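Local coordinates for 2-phospho-L-lactate guanylyltransferase (Methanosarcina mazei, PDB 2I5E), which probably catalyses the condensation of (2S)-2-phospholactate with GTP to lactyl-2-diphospho-5'-guanosine, a step in coenzyme F420 biosynthesis, at the interface of chains A and B. Coordinates in Å, arbitrary orientation; residue numbers count along the deposited sequence, not the author numbering. Chains: chain A/B, Hypothetical protein MM_2497.

Contact 1: the interface of chains A and B. Residues chain A 174, 176, 180; chain B 122-123, 174, 176.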
# COMPACT_ATOMS: atom_id res chain seq x y z
N GLU A 174 5.95 4.47 -11.61
CA GLU A 174 6.13 5.87 -11.88
C GLU A 174 7.05 6.56 -10.86
O GLU A 174 7.42 5.93 -9.88
CB GLU A 174 4.79 6.54 -12.03
CG GLU A 174 3.87 6.33 -10.91
CD GLU A 174 2.47 6.67 -11.28
OE1 GLU A 174 2.23 7.09 -12.44
OE2 GLU A 174 1.59 6.52 -10.41
N GLU A 176 6.73 8.79 -8.49
CA GLU A 176 6.29 8.79 -7.09
C GLU A 176 6.54 7.47 -6.38
O GLU A 176 6.70 7.47 -5.17
CB GLU A 176 4.84 9.32 -7.02
CG GLU A 176 3.89 8.60 -6.09
CD GLU A 176 2.39 8.84 -6.40
OE1 GLU A 176 1.93 8.51 -7.55
OE2 GLU A 176 1.69 9.29 -5.46
N GLU A 180 8.78 5.63 -2.51
CA GLU A 180 8.48 4.56 -1.60
C GLU A 180 9.70 3.67 -1.52
O GLU A 180 9.98 3.10 -0.52
CB GLU A 180 7.29 3.67 -2.07
CG GLU A 180 5.97 4.38 -2.32
CD GLU A 180 5.43 5.01 -1.03
OE1 GLU A 180 5.79 4.61 0.09
OE2 GLU A 180 4.71 5.99 -1.10
N LYS B 122 1.20 6.68 2.32
CA LYS B 122 1.81 7.04 1.04
C LYS B 122 2.85 8.15 1.23
O LYS B 122 2.66 9.02 2.04
CB LYS B 122 0.74 7.50 0.05
CG LYS B 122 1.25 7.69 -1.36
CD LYS B 122 0.13 8.35 -2.34
CE LYS B 122 -0.58 9.65 -1.73
NZ LYS B 122 -1.75 9.58 -0.57
N GLY B 123 3.93 8.16 0.44
CA GLY B 123 4.80 9.37 0.45
C GLY B 123 5.60 9.54 1.76
O GLY B 123 6.03 10.66 2.10
N GLU B 174 -5.29 12.52 -2.62
CA GLU B 174 -5.46 13.07 -3.94
C GLU B 174 -6.38 12.29 -4.85
O GLU B 174 -6.80 11.19 -4.48
CB GLU B 174 -4.13 13.32 -4.55
CG GLU B 174 -3.23 12.21 -4.78
CD GLU B 174 -1.84 12.87 -4.90
OE1 GLU B 174 -1.79 14.15 -4.76
OE2 GLU B 174 -0.83 12.16 -5.06
N GLU B 176 -6.27 10.37 -7.34
CA GLU B 176 -5.87 9.01 -7.68
C GLU B 176 -6.16 8.00 -6.55
O GLU B 176 -6.39 6.77 -6.77
CB GLU B 176 -4.34 9.03 -8.10
CG GLU B 176 -3.31 8.95 -6.90
CD GLU B 176 -1.88 8.16 -7.16
OE1 GLU B 176 -1.43 7.40 -6.22
OE2 GLU B 176 -1.22 8.36 -8.21
O HOH W 1 0.24 10.35 -9.06
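A:Glu176 and B:Glu176 point their carboxylates at each other across the two-fold interface of this CofC-family homodimer. A:Glu176 sits at the start of helix 175-184. Its CB and CG act as a spacer. The chain runs out extended beyond CG (chi2 -160°), and this carries the carboxylate over to chain B. CD is 4.1 Å from B:Glu176 OE2. Both oxygens face the B:Glu176 carboxylate, and OE2 also meets a lysine. OE1 lies 3.2 Å from B:Glu176 OE2, and the two carboxylate planes are 48° apart. Water 1 spans the same pair, 2.9 Å from A:Glu176 OE1 and 2.6 Å from B:Glu176 OE2. OE2 lies 3.6 Å from the methylene CD of B:Lys122. The bend of that lysine leaves its NZ too distant for a salt bridge. B:Glu174 adds another acid, its OE2 3.8 Å from A:Glu176 OE2. Such a cluster of acids would probably raise the proton affinity of some of them, and the water may ease the repulsion. One turn further along the helix, A:Glu180 OE2 accepts a hydrogen bond of 2.8 Å from the backbone N of B:Gly123. The bond is nearly straight (173° at H) and uses the syn lone pair.

Contact 2: the interface of chains A and B. Residues chain A 18, 173; chain B 203, 205.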
# COMPACT_ATOMS: atom_id res chain seq x y z
N ARG A 18 6.72 4.89 -18.15
CA ARG A 18 6.23 5.99 -17.32
C ARG A 18 7.28 6.53 -16.33
O ARG A 18 7.01 7.48 -15.61
CB ARG A 18 4.88 5.78 -16.61
CG ARG A 18 3.87 4.92 -17.31
CD ARG A 18 2.64 4.83 -16.46
NE ARG A 18 1.91 6.10 -16.44
CZ ARG A 18 0.89 6.42 -17.28
NH1 ARG A 18 0.49 5.57 -18.23
NH2 ARG A 18 0.28 7.60 -17.20
N ASP A 173 6.43 1.83 -10.71
CA ASP A 173 6.03 2.11 -12.11
C ASP A 173 6.13 3.58 -12.55
O ASP A 173 6.37 3.89 -13.69
CB ASP A 173 4.59 1.59 -12.38
CG ASP A 173 4.33 1.31 -13.86
OD1 ASP A 173 5.19 0.68 -14.59
OD2 ASP A 173 3.23 1.77 -14.26
N LYS B 203 -5.35 3.35 -20.11
CA LYS B 203 -4.02 3.18 -20.68
C LYS B 203 -3.40 1.76 -20.57
O LYS B 203 -2.22 1.64 -20.33
CB LYS B 203 -3.05 4.36 -20.35
CG LYS B 203 -2.14 4.64 -21.55
CD LYS B 203 -2.75 3.99 -22.86
CE LYS B 203 -1.97 4.35 -24.13
NZ LYS B 203 -2.54 3.59 -25.28
N ARG B 205 -4.46 1.12 -18.21
CA ARG B 205 -4.64 1.57 -16.81
C ARG B 205 -5.98 2.15 -16.34
O ARG B 205 -6.74 2.68 -17.10
CB ARG B 205 -3.47 2.42 -16.35
CG ARG B 205 -3.42 3.83 -16.76
CD ARG B 205 -1.94 4.26 -16.60
NE ARG B 205 -1.07 3.09 -16.77
CZ ARG B 205 -0.19 2.65 -15.85
NH1 ARG B 205 -0.03 3.32 -14.70
NH2 ARG B 205 0.56 1.57 -16.10
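The 3-10 helix 17-19 of chain A, with A:Arg18, and the loop holding A:Asp173 meet the loop of chain B that leads from strand 197-201 to strand 206-210, where B:Arg205 reaches across. This is part of the CofC-family dimer interface. A:Arg18 follows strand 5-9, in a region that in related nucleotidyltransferases commonly handles nucleotide phosphates. Such a role is likely here, but the contact alone does not show it. The two arginines slide past each other in opposite directions. Their guanidinium planes are nearly parallel, 17° apart, but the groups are offset. The methylene CD of B:Arg205 lies over one face of the A:Arg18 guanidinium, near the rim, 3.6 Å from CZ of A:Arg18. In return, CD of A:Arg18 lies over a face of the B:Arg205 guanidinium, 3.6 Å from its CZ. One face of each guanidinium is thus partly covered by the other arginine's CD. A:Asp173 anchors the far end of B:Arg205. Its OD2 takes a hydrogen bond and salt bridge of 3.2 Å from NH2 of B:Arg205. NH2 meets OD2 nearly along its C-O axis, and OD2 is tilted from the guanidinium plane. The bond is bent, 144° at H. At chi1 -156° CG lies opposite the backbone N of A:Asp173, and the carboxylate faces chain B. Its charge probably offsets that of the paired arginines. B:Lys203 is a marginal neighbour, with CB 4.3 Å from A:Arg18 NH1.

Contact 3: the interface of chains A and B. Residues chain A 124, 144, 146-147; chain B 183, 206.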
# COMPACT_ATOMS: atom_id res chain seq x y z
N GLY A 124 -5.63 -0.77 -8.86
CA GLY A 124 -6.29 -2.08 -9.25
C GLY A 124 -5.48 -3.11 -10.07
O GLY A 124 -6.05 -4.03 -10.60
N SER A 144 -8.20 -3.26 -15.05
CA SER A 144 -8.61 -3.52 -13.74
C SER A 144 -8.40 -4.97 -13.28
O SER A 144 -9.32 -5.62 -12.89
CB SER A 144 -10.04 -3.14 -13.63
OG SER A 144 -10.36 -3.18 -12.28
N PHE A 146 -6.96 -6.67 -10.74
CA PHE A 146 -7.18 -7.18 -9.38
C PHE A 146 -8.65 -7.67 -9.26
O PHE A 146 -8.87 -8.79 -8.88
CB PHE A 146 -6.84 -6.12 -8.30
CG PHE A 146 -7.28 -6.52 -6.90
CD1 PHE A 146 -6.56 -7.47 -6.18
CD2 PHE A 146 -8.45 -5.99 -6.35
CE1 PHE A 146 -6.97 -7.89 -4.95
CE2 PHE A 146 -8.91 -6.40 -5.13
CZ PHE A 146 -8.21 -7.30 -4.39
N LEU A 147 -9.62 -6.77 -9.52
CA LEU A 147 -11.08 -7.11 -9.47
C LEU A 147 -11.38 -8.25 -10.45
O LEU A 147 -12.03 -9.18 -10.08
CB LEU A 147 -11.93 -5.84 -9.77
CG LEU A 147 -11.99 -4.73 -8.65
CD1 LEU A 147 -12.85 -3.46 -8.98
CD2 LEU A 147 -12.49 -5.30 -7.32
N ILE B 183 -11.98 0.70 -5.80
CA ILE B 183 -11.62 -0.72 -6.00
C ILE B 183 -11.80 -1.54 -4.73
O ILE B 183 -12.34 -2.63 -4.77
CB ILE B 183 -10.13 -0.85 -6.43
CG1 ILE B 183 -9.80 -0.10 -7.75
CG2 ILE B 183 -9.65 -2.31 -6.48
CD1 ILE B 183 -10.35 -0.81 -8.99
N VAL B 206 -6.20 2.04 -15.04
CA VAL B 206 -7.44 2.38 -14.43
C VAL B 206 -7.40 3.89 -13.98
O VAL B 206 -6.49 4.31 -13.22
CB VAL B 206 -7.69 1.44 -13.16
CG1 VAL B 206 -8.96 1.85 -12.43
CG2 VAL B 206 -7.75 -0.09 -13.50
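An apolar patch of the CofC dimer interface forms where B:Ile183, near the end of helix 177-184, packs on A:Leu147 and A:Phe146 in the first turn of helix 145-154. Both branches of the isoleucine are used. CD1, at the end of the longer branch, lies 3.6 Å from A:Leu147 CD1. CD1 also comes 4.1 Å from A:Ser144 OG. The short branch CG2 approaches A:Phe146 at CD2, 3.9 Å away, and also touches A:Leu147 CG at 4.0 Å. CG2 is anti to the backbone N while CG1 lies beside it (chi1 -59°), and this fork spreads the two methyls over different partners. The other leucine methyl, CD2, packs against the main chain, 3.7 Å from B:Ile183 O. B:Val206 opens strand 206-210 and adds a second foothold: its CG2 sits 3.5 Å from A:Ser144 CA. A:Gly124 borders the patch near the isoleucine CD1. Replacing B:Ile183 with an alanine would probably leave A:Leu147 CD1 and A:Phe146 CD2 without their methyl partners and open a gap between the two helices. The patch supplies apolar burial that helps hold the homodimer together.

Contact 4: the interface of chains A and B. Residues chain A 121-123, 169; chain B 166, 179-180.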
# COMPACT_ATOMS: atom_id res chain seq x y z
N GLY A 121 -1.76 -4.47 -6.62
CA GLY A 121 -0.82 -3.41 -6.71
C GLY A 121 -1.59 -2.11 -6.79
O GLY A 121 -2.82 -2.08 -6.59
N LYS A 122 -0.89 -0.99 -7.00
CA LYS A 122 -1.77 0.24 -7.11
C LYS A 122 -2.62 0.33 -8.42
O LYS A 122 -2.36 -0.37 -9.40
CB LYS A 122 -1.09 1.55 -6.81
CG LYS A 122 0.02 1.82 -7.72
CD LYS A 122 0.50 3.32 -7.56
CE LYS A 122 2.02 3.39 -7.97
NZ LYS A 122 2.47 2.15 -8.88
N GLY A 123 -3.60 1.24 -8.38
CA GLY A 123 -4.66 1.42 -9.38
C GLY A 123 -5.32 0.14 -9.79
O GLY A 123 -5.58 -0.03 -10.98
N GLY A 169 2.62 -4.85 -2.17
CA GLY A 169 1.79 -4.05 -3.02
C GLY A 169 2.36 -2.79 -3.64
O GLY A 169 1.68 -2.14 -4.43
N PHE B 166 -1.58 -2.85 3.21
CA PHE B 166 -1.89 -2.09 2.01
C PHE B 166 -3.08 -1.22 2.31
O PHE B 166 -3.11 -0.03 1.94
CB PHE B 166 -2.21 -3.10 0.93
CG PHE B 166 -2.52 -2.51 -0.40
CD1 PHE B 166 -1.52 -2.31 -1.34
CD2 PHE B 166 -3.85 -2.09 -0.73
CE1 PHE B 166 -1.85 -1.79 -2.61
CE2 PHE B 166 -4.15 -1.54 -1.99
CZ PHE B 166 -3.12 -1.38 -2.91
N VAL B 179 -9.44 6.15 -6.75
CA VAL B 179 -9.47 4.88 -7.46
C VAL B 179 -9.27 3.76 -6.43
O VAL B 179 -9.97 2.77 -6.50
CB VAL B 179 -8.41 4.80 -8.65
CG1 VAL B 179 -8.35 3.34 -9.34
CG2 VAL B 179 -8.59 5.98 -9.71
N GLU B 180 -8.37 3.91 -5.43
CA GLU B 180 -8.09 2.79 -4.54
C GLU B 180 -9.35 2.53 -3.76
O GLU B 180 -9.71 1.39 -3.35
CB GLU B 180 -6.94 3.14 -3.54
CG GLU B 180 -5.59 3.50 -4.20
CD GLU B 180 -4.98 2.29 -4.97
OE1 GLU B 180 -5.37 1.14 -4.77
OE2 GLU B 180 -4.21 2.51 -5.85
O HOH W 2 -5.21 -1.09 -6.12
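The turn of chain A from strand 116-120 into the 3-10 helix 122-124, together with the loop at A:Gly169, faces helix 177-184 of chain B and the loop residue B:Phe166. In this CofC-family homodimer the glycine-rich turn presents its backbone to the partner, and B:Glu180 reads it. OE2 of B:Glu180 accepts a hydrogen bond of 2.9 Å from the backbone N of A:Gly123. The N-H comes from the syn side, 19° out of the carboxylate plane, with 156° at H. The same oxygen lies 3.4 Å from A:Lys122 CB. OE1 reaches the turn through water 2, which is 2.6 Å from B:Glu180 OE1 and 2.6 Å from A:Gly121 O. Both carboxylate oxygens are therefore tied to one stretch of backbone, which should limit rotation of the group. A turn about CB-CG (chi2 -65°) brings the carboxylate round to this stretch. Replacement by alanine would probably leave the A:Gly123 N-H without its acceptor across the interface and water 2 without its carboxylate mate. Beside the carboxylate, B:Phe166 meets the backbone with the outer part of its ring. CZ lies 3.8 Å from A:Gly121 O. A:Gly169 O sits at the ring edge and in its plane, 4.0 Å from CE1. B:Val179 makes a looser contact, its CG1 4.2 Å from A:Gly123 CA.

Contacts 3 and 4 are neighbours, their C-alpha centres about 8 Å apart. Contacts 1 and 4 lie about 10 Å apart, and contacts 1 and 3 about 17 Å. Contact 2 is about 13 Å from each of the others. The 3-10 helix 122-124 and the helix ending at residue 184 serve contacts 1, 3 and 4. Contacts 1 and 4 hold symmetry-related copies of one link, between residues 180 and 123. Contacts 2 and 3 use the neighbouring residues 205 and 206 of chain B. The dimer thus reuses a few elements of each subunit, pairing polar links with an apolar patch.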